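Local coordinates for putative branched-chain amino acid transport system substrate-binding protein (Rhodopseudomonas palustris, PDB 4F8J) that probably binds small aromatic acids such as 4'-hydroxycinnamic acid in the periplasm as the substrate-binding component of a transport system related to those for branched-chain amino acids, at residues I25-A30 / A285-A290; V72-S77 / P95-A100; P81-S86 / A100-T105; V113-P118 / G331-T336; L294-P299 / K324-S329. All coordinates share one frame; numbering follows the deposited sequence.

Contact 1: residues I25-A30 / A285-A290. With HC4 (4'-hydroxycinnamic acid), chain E.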
# COMPACT_ATOMS: atom_id res chain seq x y z
N ILE A 25 -4.36 10.65 -5.11
CA ILE A 25 -5.37 11.64 -4.73
C ILE A 25 -5.89 11.40 -3.31
O ILE A 25 -5.92 12.31 -2.50
CB ILE A 25 -6.49 11.73 -5.80
CG1 ILE A 25 -5.94 12.50 -6.98
CG2 ILE A 25 -7.72 12.44 -5.23
CD1 ILE A 25 -6.85 12.49 -8.22
N PRO A 26 -6.31 10.15 -3.01
CA PRO A 26 -6.70 9.91 -1.62
C PRO A 26 -5.58 10.09 -0.60
O PRO A 26 -5.85 10.51 0.52
CB PRO A 26 -7.19 8.47 -1.62
CG PRO A 26 -7.60 8.21 -3.02
CD PRO A 26 -6.65 9.01 -3.87
N GLU A 27 -4.35 9.77 -0.98
CA GLU A 27 -3.22 9.95 -0.06
C GLU A 27 -3.05 11.41 0.27
O GLU A 27 -2.81 11.79 1.42
CB GLU A 27 -1.95 9.32 -0.66
CG GLU A 27 -2.09 7.82 -0.61
CD GLU A 27 -1.13 7.00 -1.40
OE1 GLU A 27 -0.31 7.52 -2.19
OE2 GLU A 27 -1.26 5.74 -1.26
N ARG A 28 -3.12 12.26 -0.76
CA ARG A 28 -3.03 13.71 -0.54
C ARG A 28 -4.22 14.25 0.27
O ARG A 28 -4.07 15.02 1.20
CB ARG A 28 -2.86 14.46 -1.87
CG ARG A 28 -2.82 15.98 -1.73
CD ARG A 28 -2.58 16.67 -3.07
NE ARG A 28 -2.72 18.13 -2.90
CZ ARG A 28 -3.88 18.78 -3.01
NH1 ARG A 28 -3.93 20.11 -2.81
NH2 ARG A 28 -5.00 18.12 -3.31
N ASN A 29 -5.42 13.84 -0.09
CA ASN A 29 -6.63 14.28 0.61
C ASN A 29 -6.63 13.90 2.08
O ASN A 29 -7.18 14.62 2.87
CB ASN A 29 -7.87 13.73 -0.09
CG ASN A 29 -8.16 14.44 -1.38
OD1 ASN A 29 -7.57 15.48 -1.68
ND2 ASN A 29 -9.07 13.87 -2.17
N ALA A 30 -6.07 12.72 2.43
CA ALA A 30 -6.07 12.29 3.82
C ALA A 30 -5.27 13.22 4.70
O ALA A 30 -5.48 13.22 5.93
CB ALA A 30 -5.53 10.86 3.95
N ALA A 285 -5.42 5.52 3.75
CA ALA A 285 -5.02 5.02 5.03
C ALA A 285 -3.48 5.05 5.18
O ALA A 285 -2.99 5.17 6.30
CB ALA A 285 -5.58 3.62 5.25
N HIS A 286 -2.72 4.87 4.10
CA HIS A 286 -1.26 4.83 4.24
C HIS A 286 -0.67 6.17 4.66
O HIS A 286 0.20 6.22 5.53
CB HIS A 286 -0.54 4.32 3.02
CG HIS A 286 -0.93 2.92 2.63
ND1 HIS A 286 -1.18 1.92 3.54
CD2 HIS A 286 -1.15 2.35 1.36
CE1 HIS A 286 -1.51 0.79 2.89
NE2 HIS A 286 -1.48 1.03 1.57
N SER A 287 -1.15 7.27 4.06
CA SER A 287 -0.64 8.58 4.49
C SER A 287 -1.18 8.92 5.87
O SER A 287 -0.43 9.43 6.71
CB SER A 287 -0.89 9.67 3.45
OG SER A 287 -2.28 9.78 3.28
N PHE A 288 -2.43 8.58 6.18
CA PHE A 288 -3.00 8.81 7.52
C PHE A 288 -2.17 8.04 8.56
O PHE A 288 -1.76 8.59 9.59
CB PHE A 288 -4.46 8.33 7.53
CG PHE A 288 -5.18 8.52 8.83
CD1 PHE A 288 -5.81 9.73 9.16
CD2 PHE A 288 -5.25 7.48 9.72
CE1 PHE A 288 -6.49 9.86 10.36
CE2 PHE A 288 -5.93 7.61 10.90
CZ PHE A 288 -6.53 8.81 11.22
N ASP A 289 -1.87 6.79 8.26
CA ASP A 289 -1.15 5.93 9.21
C ASP A 289 0.29 6.42 9.38
O ASP A 289 0.85 6.28 10.47
CB ASP A 289 -1.14 4.49 8.74
CG ASP A 289 -2.49 3.82 8.87
OD1 ASP A 289 -3.41 4.43 9.46
OD2 ASP A 289 -2.61 2.64 8.47
N ALA A 290 0.90 6.94 8.31
CA ALA A 290 2.27 7.44 8.43
C ALA A 290 2.33 8.53 9.51
O ALA A 290 3.30 8.60 10.31
CB ALA A 290 2.79 7.92 7.09
C1 HC4 E . 2.23 -0.60 -7.30
O1 HC4 E . 3.45 -0.63 -7.51
O2 HC4 E . 1.42 -0.16 -8.15
C2 HC4 E . 1.63 -1.05 -6.01
C3 HC4 E . 0.75 -0.25 -5.42
C1' HC4 E . 0.20 -0.49 -4.05
C2' HC4 E . -0.02 -1.78 -3.51
C3' HC4 E . -0.47 -1.92 -2.21
C4' HC4 E . -0.74 -0.83 -1.39
C5' HC4 E . -0.53 0.43 -1.92
C6' HC4 E . -0.07 0.57 -3.22
O4' HC4 E . -1.20 -0.94 -0.10
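With chi1 at 61°, Ser287 places its OG between its own backbone N and carbonyl carbon, and from this position the hydroxyl reaches over to helix 21-29 and meets the backbone of Glu27. Ser287 OG donates to Glu27 O at 2.8 Å, approaching in the carbonyl plane on a lone pair with a C=O...donor angle of 116°. The methyl of Ala30 lies beside this bond, its CB 3.5 Å from Ser287 OG, and a weak second bond relates the hydroxyl to Ala284 O within its own helix. His286, one residue earlier, is set by a chi1 of -59°, with CG anti to the carbonyl carbon, and turns its ring toward the bound 4'-hydroxycinnamic acid (HC4). There His286 NE2 and HC4 O4' share a hydrogen bond of 2.6 Å, in which either may be the donor; O4' lies at the edge of the imidazole, near its plane. Glu27 OE2 comes to the same ring near its plane, 4.3 Å from His286 CD2, while Glu27 OE1 is bonded to Ser77 OG. A leucine in place of His286 would probably leave the ligand phenol O4' without this hydrogen-bonding mate at the pocket wall. The ligand is held further by Thr79, Arg174, Ser199 and Gln282. The contact thus joins two helices by one buried hydroxyl-to-carbonyl bond and brings a carboxylate near a ligand-binding imidazole; with Glu27 OE2 5.5 Å from His286 NE2, its negative charge could help the ring keep a proton.

Contact 2: residues V72-S77 / P95-A100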
# COMPACT_ATOMS: atom_id res chain seq x y z
N VAL A 72 11.60 14.19 7.79
CA VAL A 72 11.02 12.92 7.33
C VAL A 72 10.50 13.13 5.92
O VAL A 72 9.96 14.20 5.60
CB VAL A 72 9.81 12.43 8.22
CG1 VAL A 72 9.24 11.09 7.75
CG2 VAL A 72 10.23 12.36 9.68
N ILE A 73 10.67 12.13 5.08
CA ILE A 73 10.09 12.13 3.74
C ILE A 73 9.17 10.93 3.57
O ILE A 73 9.32 9.89 4.22
CB ILE A 73 11.13 12.24 2.62
CG1 ILE A 73 12.03 11.06 2.52
CG2 ILE A 73 11.93 13.54 2.80
CD1 ILE A 73 12.93 11.14 1.30
N MSE A 74 8.16 11.09 2.73
CA MSE A 74 7.12 10.07 2.56
C MSE A 74 6.83 9.94 1.08
O MSE A 74 6.85 10.90 0.33
CB MSE A 74 5.82 10.44 3.29
CG MSE A 74 5.91 10.67 4.72
SE MSE A 74 4.15 11.06 5.44
CE MSE A 74 4.69 11.31 7.27
N GLY A 75 6.49 8.74 0.66
CA GLY A 75 5.96 8.46 -0.66
C GLY A 75 6.61 7.21 -1.25
O GLY A 75 7.33 6.50 -0.56
N SER A 76 6.36 6.87 -2.50
CA SER A 76 5.37 7.47 -3.39
C SER A 76 4.12 6.56 -3.41
O SER A 76 3.92 5.76 -2.48
CB SER A 76 6.00 7.74 -4.76
OG SER A 76 5.04 8.27 -5.70
N SER A 77 3.28 6.67 -4.44
CA SER A 77 2.01 5.97 -4.49
C SER A 77 2.12 4.57 -5.10
O SER A 77 1.28 3.70 -4.84
CB SER A 77 1.00 6.80 -5.30
OG SER A 77 0.75 8.04 -4.66
N PRO A 95 14.86 9.82 7.39
CA PRO A 95 13.85 8.79 7.48
C PRO A 95 12.81 8.88 6.38
O PRO A 95 12.35 9.98 6.05
CB PRO A 95 13.18 9.05 8.84
CG PRO A 95 14.24 9.72 9.62
CD PRO A 95 15.01 10.56 8.65
N HIS A 96 12.46 7.73 5.84
CA HIS A 96 11.55 7.60 4.71
C HIS A 96 10.45 6.63 5.07
O HIS A 96 10.72 5.47 5.41
CB HIS A 96 12.31 7.10 3.48
CG HIS A 96 11.43 6.66 2.36
ND1 HIS A 96 11.70 5.54 1.60
CD2 HIS A 96 10.23 7.17 1.89
CE1 HIS A 96 10.72 5.39 0.70
NE2 HIS A 96 9.84 6.40 0.85
N ILE A 97 9.21 7.11 5.03
CA ILE A 97 8.05 6.25 5.18
C ILE A 97 7.42 6.01 3.82
O ILE A 97 6.86 6.91 3.19
CB ILE A 97 7.02 6.84 6.18
CG1 ILE A 97 7.64 7.02 7.54
CG2 ILE A 97 5.80 5.91 6.24
CD1 ILE A 97 6.74 7.75 8.53
N ALA A 98 7.56 4.78 3.33
CA ALA A 98 7.05 4.41 2.02
C ALA A 98 5.55 4.22 2.00
O ALA A 98 5.02 3.61 2.92
CB ALA A 98 7.74 3.15 1.53
N LEU A 99 4.87 4.67 0.92
CA LEU A 99 3.42 4.55 0.79
C LEU A 99 3.02 3.51 -0.28
O LEU A 99 1.84 3.34 -0.55
CB LEU A 99 2.78 5.94 0.57
CG LEU A 99 3.08 7.01 1.61
CD1 LEU A 99 2.37 8.34 1.25
CD2 LEU A 99 2.71 6.56 3.06
N ALA A 100 4.02 2.83 -0.84
CA ALA A 100 3.86 1.68 -1.74
C ALA A 100 4.79 0.57 -1.27
O ALA A 100 5.83 0.86 -0.65
CB ALA A 100 4.16 2.07 -3.18
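His96 and Ile73 pair on one face of the parallel sheet, crossing at a slant with Ile73 CG1 4.1 Å from His96 CB, and Met74 and Ile97 pair on the other. The His96 ring, its CG anti to the backbone N (chi1 168°), runs forward along the neighbouring strand and presents its edge to it, with Ile73 O and the Gly75 carbonyl near the ring plane. His96 NE2 donates to Gly75 O at 2.9 Å in a nearly straight bond (166°), the acceptor lying in the ring plane but the donor tilted from the carbonyl plane. On the opposite face the extended side chain of Met74, a selenomethionine, lies alongside Ile97, CG to CB 4.2 Å, and helix 282-302 packs over both. The strands are stitched by Ile73 N to Pro95 O and Ile97 N to Ile73 O, each 2.9 Å, then by Gly75 N to Ile97 O at 3.1 Å. At the strand end Leu99 folds its CG against the Gly75 backbone, and its N adds a weak bond to Gly75 O. At the backbone angles of Gly75 a side chain would collide with the preceding carbonyl oxygen, and a cis peptide follows. These are the two parallel strands of a beta-alpha-beta crossover through helix 79-92. Because His96 ND1 is bonded to Ser112 OG, both ring nitrogens are engaged, which probably fixes the rotation of the imidazole.

Contact 3: residues P81-S86 / A100-T105. With HC4 (4'-hydroxycinnamic acid), chain E.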
# COMPACT_ATOMS: atom_id res chain seq x y z
N PRO A 81 8.42 4.81 -8.32
CA PRO A 81 8.89 6.07 -7.71
C PRO A 81 9.24 5.90 -6.23
O PRO A 81 10.03 6.68 -5.66
CB PRO A 81 7.71 7.03 -7.95
CG PRO A 81 6.55 6.12 -8.02
CD PRO A 81 7.05 4.94 -8.80
N THR A 82 8.67 4.90 -5.60
CA THR A 82 8.93 4.64 -4.17
C THR A 82 10.36 4.14 -4.00
O THR A 82 11.05 4.53 -3.02
CB THR A 82 7.92 3.68 -3.55
OG1 THR A 82 6.60 4.25 -3.65
CG2 THR A 82 8.24 3.40 -2.10
N VAL A 83 10.82 3.28 -4.91
CA VAL A 83 12.23 2.85 -4.89
C VAL A 83 13.14 4.08 -5.05
O VAL A 83 14.14 4.26 -4.33
CB VAL A 83 12.48 1.83 -6.01
CG1 VAL A 83 13.97 1.60 -6.18
CG2 VAL A 83 11.80 0.50 -5.66
N ALA A 84 12.76 4.99 -5.94
CA ALA A 84 13.52 6.22 -6.13
C ALA A 84 13.62 7.09 -4.86
O ALA A 84 14.69 7.59 -4.49
CB ALA A 84 12.93 7.02 -7.31
N VAL A 85 12.52 7.23 -4.15
CA VAL A 85 12.54 7.99 -2.91
C VAL A 85 13.46 7.34 -1.89
O VAL A 85 14.21 8.02 -1.18
CB VAL A 85 11.12 8.16 -2.34
CG1 VAL A 85 11.15 8.88 -1.01
CG2 VAL A 85 10.19 8.90 -3.32
N SER A 86 13.39 6.01 -1.80
CA SER A 86 14.24 5.27 -0.88
C SER A 86 15.74 5.47 -1.21
O SER A 86 16.56 5.66 -0.30
CB SER A 86 13.89 3.77 -0.90
OG SER A 86 14.67 3.07 0.07
N ALA A 100 4.02 2.83 -0.84
CA ALA A 100 3.86 1.68 -1.74
C ALA A 100 4.79 0.57 -1.27
O ALA A 100 5.83 0.86 -0.65
CB ALA A 100 4.16 2.07 -3.18
N PRO A 101 4.48 -0.72 -1.52
CA PRO A 101 5.26 -1.80 -0.86
C PRO A 101 6.52 -2.27 -1.65
O PRO A 101 6.54 -3.37 -2.21
CB PRO A 101 4.23 -2.93 -0.70
CG PRO A 101 3.34 -2.75 -1.87
CD PRO A 101 3.33 -1.27 -2.25
N LEU A 102 7.61 -1.52 -1.52
CA LEU A 102 8.79 -1.75 -2.30
C LEU A 102 9.60 -2.88 -1.68
O LEU A 102 9.44 -3.18 -0.48
CB LEU A 102 9.64 -0.49 -2.40
CG LEU A 102 10.45 -0.14 -1.15
CD1 LEU A 102 11.50 0.92 -1.46
CD2 LEU A 102 9.51 0.25 -0.03
N PRO A 103 10.47 -3.49 -2.48
CA PRO A 103 11.46 -4.41 -1.94
C PRO A 103 12.45 -3.63 -1.08
O PRO A 103 13.21 -2.80 -1.60
CB PRO A 103 12.16 -4.95 -3.20
CG PRO A 103 11.37 -4.50 -4.36
CD PRO A 103 10.62 -3.30 -3.94
N ILE A 104 12.43 -3.86 0.22
CA ILE A 104 13.33 -3.09 1.12
C ILE A 104 14.53 -4.00 1.33
O ILE A 104 14.59 -4.77 2.29
CB ILE A 104 12.67 -2.58 2.46
CG1 ILE A 104 11.50 -1.66 2.19
CG2 ILE A 104 13.70 -1.83 3.32
CD1 ILE A 104 10.69 -1.24 3.42
N THR A 105 15.51 -3.85 0.43
CA THR A 105 16.77 -4.59 0.41
C THR A 105 17.71 -4.09 1.49
O THR A 105 17.49 -3.02 2.06
CB THR A 105 17.46 -4.36 -0.93
OG1 THR A 105 17.65 -2.95 -1.12
CG2 THR A 105 16.62 -4.90 -2.08
C1 HC4 E . 2.23 -0.60 -7.30
O1 HC4 E . 3.45 -0.63 -7.51
O2 HC4 E . 1.42 -0.16 -8.15
C2 HC4 E . 1.63 -1.05 -6.01
C3 HC4 E . 0.75 -0.25 -5.42
C1' HC4 E . 0.20 -0.49 -4.05
C2' HC4 E . -0.02 -1.78 -3.51
C3' HC4 E . -0.47 -1.92 -2.21
C4' HC4 E . -0.74 -0.83 -1.39
C5' HC4 E . -0.53 0.43 -1.92
C6' HC4 E . -0.07 0.57 -3.22
O4' HC4 E . -1.20 -0.94 -0.10
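Ala100 meets Thr82 just as the loop enters an inverse gamma turn centred on Pro101, closed by a weak bond from Leu102 N to Ala100 O. Thr82 OG1 lies 3.3 Å from Ala100 CB, a van der Waals contact, for the oxygen has its polar partners elsewhere, in Val78 O of its own helix and Ser76 N. Beyond it the contact is apolar. Leu102 holds CG between its backbone N and carbonyl carbon (chi1 76°), which points the branched end at the helix, across Thr82 and Val83 at a slant: CD1 rests on Ser86 CB at 3.8 Å, and CD2 meets Thr82 CG2 at 4.0 Å. Val83 CG2 touches Leu102 CB at 4.0 Å and, more loosely, Pro103 CD. Pro101 borders the HC4 ring, though its two modelled conformers make the exact distance doubtful. Trimming Thr82 to an alanine would probably leave Ser76 N without its acceptor and open a gap beside Leu102 CD2. Helix 79-92 and the loop after strand 96-98 are therefore joined by apolar carbon contacts, without a hydrogen bond between the two segments, while the buried hydroxyls of Thr82 and Ser86 are satisfied away from it, by Val78 and Ser112 among others.

Contact 4: residues V113-P118 / G331-T336. With HC4 (4'-hydroxycinnamic acid), chain E.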
# COMPACT_ATOMS: atom_id res chain seq x y z
N VAL A 113 11.15 2.61 5.98
CA VAL A 113 10.10 1.67 6.43
C VAL A 113 8.90 1.79 5.49
O VAL A 113 8.83 2.74 4.71
CB VAL A 113 9.65 1.95 7.89
CG1 VAL A 113 10.81 1.71 8.86
CG2 VAL A 113 9.04 3.36 8.03
N ALA A 114 7.99 0.82 5.55
CA ALA A 114 6.82 0.83 4.65
C ALA A 114 5.51 0.72 5.41
O ALA A 114 5.40 -0.07 6.36
CB ALA A 114 6.93 -0.32 3.66
N MSE A 115 4.54 1.51 4.98
CA MSE A 115 3.17 1.42 5.47
C MSE A 115 2.37 0.27 4.85
O MSE A 115 1.67 -0.44 5.56
CB MSE A 115 2.42 2.75 5.27
CG MSE A 115 2.89 3.95 6.03
SE MSE A 115 2.70 3.69 7.98
CE MSE A 115 4.25 3.27 8.11
N PRO A 116 2.42 0.10 3.52
CA PRO A 116 1.59 -1.01 2.96
C PRO A 116 1.99 -2.36 3.48
O PRO A 116 3.16 -2.60 3.79
CB PRO A 116 1.86 -0.90 1.45
CG PRO A 116 2.25 0.52 1.27
CD PRO A 116 3.10 0.84 2.45
N GLN A 117 1.03 -3.26 3.54
CA GLN A 117 1.31 -4.60 3.95
C GLN A 117 2.31 -5.28 3.02
O GLN A 117 2.24 -5.12 1.79
CB GLN A 117 0.05 -5.44 4.00
CG GLN A 117 -0.99 -4.96 5.03
CD GLN A 117 -1.84 -3.81 4.58
OE1 GLN A 117 -1.74 -3.32 3.46
NE2 GLN A 117 -2.67 -3.32 5.51
N PRO A 118 3.26 -6.03 3.58
CA PRO A 118 4.20 -6.74 2.74
C PRO A 118 3.50 -7.81 1.91
O PRO A 118 2.50 -8.41 2.35
CB PRO A 118 5.19 -7.35 3.72
CG PRO A 118 4.44 -7.50 4.97
CD PRO A 118 3.43 -6.39 5.00
N GLY A 331 -2.97 -1.56 10.51
CA GLY A 331 -2.28 -2.60 11.23
C GLY A 331 -1.65 -2.03 12.46
O GLY A 331 -1.88 -0.88 12.81
N VAL A 332 -0.87 -2.89 13.13
CA VAL A 332 -0.14 -2.53 14.35
C VAL A 332 1.32 -2.75 14.06
O VAL A 332 1.76 -3.88 13.85
CB VAL A 332 -0.65 -3.32 15.57
CG1 VAL A 332 0.14 -2.96 16.83
CG2 VAL A 332 -2.15 -3.11 15.82
N TYR A 333 2.07 -1.66 14.00
CA TYR A 333 3.45 -1.70 13.47
C TYR A 333 4.49 -1.90 14.57
O TYR A 333 4.51 -1.17 15.54
CB TYR A 333 3.78 -0.40 12.71
CG TYR A 333 2.98 -0.23 11.45
CD1 TYR A 333 1.71 0.29 11.47
CD2 TYR A 333 3.51 -0.58 10.22
CE1 TYR A 333 0.97 0.45 10.31
CE2 TYR A 333 2.77 -0.41 9.03
CZ TYR A 333 1.49 0.09 9.09
OH TYR A 333 0.74 0.22 7.92
N SER A 334 5.42 -2.83 14.35
CA SER A 334 6.59 -2.96 15.20
C SER A 334 7.77 -3.20 14.30
O SER A 334 8.05 -4.33 13.92
CB SER A 334 6.46 -4.11 16.19
OG SER A 334 5.47 -3.85 17.19
N PHE A 335 8.43 -2.12 13.92
CA PHE A 335 9.60 -2.26 13.09
C PHE A 335 10.80 -2.76 13.88
O PHE A 335 10.95 -2.49 15.09
CB PHE A 335 9.96 -0.91 12.47
CG PHE A 335 8.85 -0.28 11.67
CD1 PHE A 335 8.41 -0.83 10.49
CD2 PHE A 335 8.22 0.88 12.13
CE1 PHE A 335 7.41 -0.26 9.77
CE2 PHE A 335 7.20 1.47 11.40
CZ PHE A 335 6.79 0.89 10.22
N THR A 336 11.72 -3.42 13.18
CA THR A 336 13.03 -3.69 13.74
C THR A 336 14.12 -3.24 12.74
O THR A 336 13.79 -2.78 11.63
CB THR A 336 13.24 -5.19 14.10
OG1 THR A 336 13.35 -5.98 12.91
CG2 THR A 336 12.06 -5.72 14.97
C1 HC4 E . 2.23 -0.60 -7.30
O1 HC4 E . 3.45 -0.63 -7.51
O2 HC4 E . 1.42 -0.16 -8.15
C2 HC4 E . 1.63 -1.05 -6.01
C3 HC4 E . 0.75 -0.25 -5.42
C1' HC4 E . 0.20 -0.49 -4.05
C2' HC4 E . -0.02 -1.78 -3.51
C3' HC4 E . -0.47 -1.92 -2.21
C4' HC4 E . -0.74 -0.83 -1.39
C5' HC4 E . -0.53 0.43 -1.92
C6' HC4 E . -0.07 0.57 -3.22
O4' HC4 E . -1.20 -0.94 -0.10
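Tyr333 OH donates to Met115 O at 2.6 Å, the one hydrogen bond between the two segments, with a C=O...donor angle of 125° and the donor tilted slightly from the carbonyl plane. The side chain of Met115, a selenomethionine, then folds back over the same phenol: bent at chi2 (-63°) and again at chi3, it brings SE to 4.4 Å from the Tyr333 ring centroid in an oblique Met-aromatic contact, with CE over one face. CE also reaches the edge of the next aromatic ring, 4.1 Å from Phe335 CZ. Phe335 offers its face to Val113, whose CG1 stands over the ring centre, 3.9 Å from the Phe335 centroid and 13° off the normal, a CH-pi contact; Val113 CB is 3.7 Å from Phe335 CE1. Ala114 O is buried here without a polar partner and faces aromatic carbons, 3.8 Å from Tyr333 CE2 and, in the plane of the other ring, 4.0 Å from Phe335 CE1. Next to Met115, Pro116 CB packs on the phenol oxygen of HC4. The segment 113-118 leaves strand 112-114, an outer strand of the six-stranded sheet, and runs into helix 119-132; Met115 is wedged between strand 96-98 and helix 282-302, and the Tyr333 side comes from the short strand 332-333, paired antiparallel with strand 326-327.

Contact 5: residues L294-P299 / K324-S329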
# COMPACT_ATOMS: atom_id res chain seq x y z
N LEU A 294 4.28 8.97 13.13
CA LEU A 294 4.97 10.20 13.57
C LEU A 294 4.46 10.64 14.94
O LEU A 294 5.26 11.08 15.78
CB LEU A 294 4.80 11.32 12.56
CG LEU A 294 5.55 11.07 11.24
CD1 LEU A 294 5.46 12.33 10.39
CD2 LEU A 294 7.01 10.68 11.41
N GLU A 295 3.16 10.53 15.19
CA GLU A 295 2.61 10.83 16.51
C GLU A 295 3.33 10.09 17.62
O GLU A 295 3.53 10.63 18.70
CB GLU A 295 1.11 10.50 16.59
CG GLU A 295 0.22 11.57 15.97
CD GLU A 295 -1.25 11.20 15.99
OE1 GLU A 295 -1.61 10.12 16.53
OE2 GLU A 295 -2.04 12.03 15.46
N ARG A 296 3.71 8.85 17.36
CA ARG A 296 4.42 8.02 18.32
C ARG A 296 5.91 8.31 18.41
O ARG A 296 6.47 8.43 19.52
CB ARG A 296 4.20 6.58 17.89
CG ARG A 296 4.60 5.59 18.86
CD ARG A 296 3.59 5.49 20.04
NE ARG A 296 4.29 4.52 20.74
CZ ARG A 296 4.02 3.23 20.77
NH1 ARG A 296 2.92 2.73 20.26
NH2 ARG A 296 4.87 2.48 21.38
N VAL A 297 6.59 8.36 17.26
CA VAL A 297 8.05 8.45 17.24
C VAL A 297 8.58 9.87 17.41
O VAL A 297 9.67 10.05 17.98
CB VAL A 297 8.70 7.78 16.01
CG1 VAL A 297 8.39 6.30 15.97
CG2 VAL A 297 8.33 8.47 14.71
N VAL A 298 7.84 10.87 16.95
CA VAL A 298 8.35 12.25 17.07
C VAL A 298 8.52 12.73 18.51
O VAL A 298 9.57 13.27 18.83
CB VAL A 298 7.52 13.22 16.18
CG1 VAL A 298 7.75 14.67 16.64
CG2 VAL A 298 7.85 12.97 14.68
N PRO A 299 7.57 12.46 19.44
CA PRO A 299 7.78 12.90 20.84
C PRO A 299 9.04 12.23 21.43
O PRO A 299 9.76 12.84 22.23
CB PRO A 299 6.50 12.45 21.52
CG PRO A 299 5.45 12.53 20.43
CD PRO A 299 6.19 11.98 19.21
N LYS A 324 7.20 0.17 20.12
CA LYS A 324 6.54 -1.06 19.65
C LYS A 324 5.04 -0.93 19.66
O LYS A 324 4.43 -0.15 20.39
CB LYS A 324 6.97 -2.28 20.50
CG LYS A 324 8.49 -2.56 20.53
CD LYS A 324 9.02 -2.91 19.18
CE LYS A 324 10.51 -3.19 19.23
NZ LYS A 324 11.10 -3.27 17.90
N ASP A 325 4.42 -1.68 18.74
CA ASP A 325 2.98 -1.80 18.67
C ASP A 325 2.32 -0.44 18.45
O ASP A 325 1.47 0.03 19.24
CB ASP A 325 2.39 -2.48 19.92
CG ASP A 325 2.74 -3.95 20.00
OD1 ASP A 325 2.39 -4.69 19.08
OD2 ASP A 325 3.36 -4.34 21.02
N ILE A 326 2.71 0.17 17.32
CA ILE A 326 2.13 1.43 16.89
C ILE A 326 0.81 1.16 16.17
O ILE A 326 0.80 0.66 15.04
CB ILE A 326 3.10 2.18 15.97
CG1 ILE A 326 4.47 2.39 16.64
CG2 ILE A 326 2.48 3.51 15.52
CD1 ILE A 326 5.50 3.17 15.83
N ALA A 327 -0.29 1.51 16.81
CA ALA A 327 -1.63 1.25 16.28
C ALA A 327 -1.96 2.23 15.20
O ALA A 327 -1.80 3.44 15.38
CB ALA A 327 -2.67 1.36 17.38
N ALA A 328 -2.45 1.71 14.09
CA ALA A 328 -2.91 2.57 13.00
C ALA A 328 -4.08 1.92 12.29
O ALA A 328 -4.53 0.84 12.69
CB ALA A 328 -1.75 2.86 12.04
N SER A 329 -4.62 2.57 11.27
CA SER A 329 -5.84 2.05 10.65
C SER A 329 -5.58 0.74 9.86
O SER A 329 -6.50 -0.09 9.70
CB SER A 329 -6.51 3.11 9.76
OG SER A 329 -5.77 3.33 8.57
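Arg296 lays its side chain over Ile326, its CG 3.9 Å from Ile326 CG1 and one face of its guanidinium above the same CG1, offset toward the rim. The chain leaves the helix with CG anti to the backbone N and bends at chi2 (74°), which carries the flat group across the isoleucine to the carbonyls just before it. There Arg296 NH2 donates to Lys324 O at 2.8 Å, with the acceptor tilted from the guanidinium plane. NH1 adds a longer bond to Asp325 O at 3.2 Å; this oxygen is in the guanidinium plane, but the donor stands 59° out of the carbonyl plane and so misses the lone pairs. A weak third bond joins NH1 to Lys324 O. NE forms a salt bridge with Glu323, so that the cation is matched by a carboxylate and two backbone oxygens, whereas the Asp325 carboxylate stays apart. One residue on, Val297 CG1 touches Ile326 CD1 at 4.3 Å. A G1 beta bulge sets Asp325 and Ile326 opposite the single residue Tyr333, with Asp325 in a left-handed backbone conformation (phi 60°). The contact lies at the edge of the fold: the side of helix 282-302 bearing Arg296 receives the short antiparallel pair 326-327 and 332-333, while Leu294 and Val298 pack on strands 37-38 and 8-14.

How the contacts relate
Helix 282-302 links contacts 1, 2, 4 and 5: contacts 1 and 5, their centres 15 Å apart, both use it, and it packs on contact 2 through Ala290 and Leu294 and on contact 4 through Met115. Contacts 2 and 3, about 8 Å apart between centres, share Ala100, and the helix of contact 3 is the crossover helix between the strands of contact 2; contacts 2 and 4 meet where strands 96-98 and 112-114 pair. Contacts 4 and 5 are joined by the pairing of strands 326-327 and 332-333. Contacts 1, 3 and 4 each border HC4, contributing His286, Pro101 and Pro116 to the pocket; Ser77 and Leu99 of contact 2 also touch it. Contact 5 lies farthest from contact 3, about 21 Å between centres.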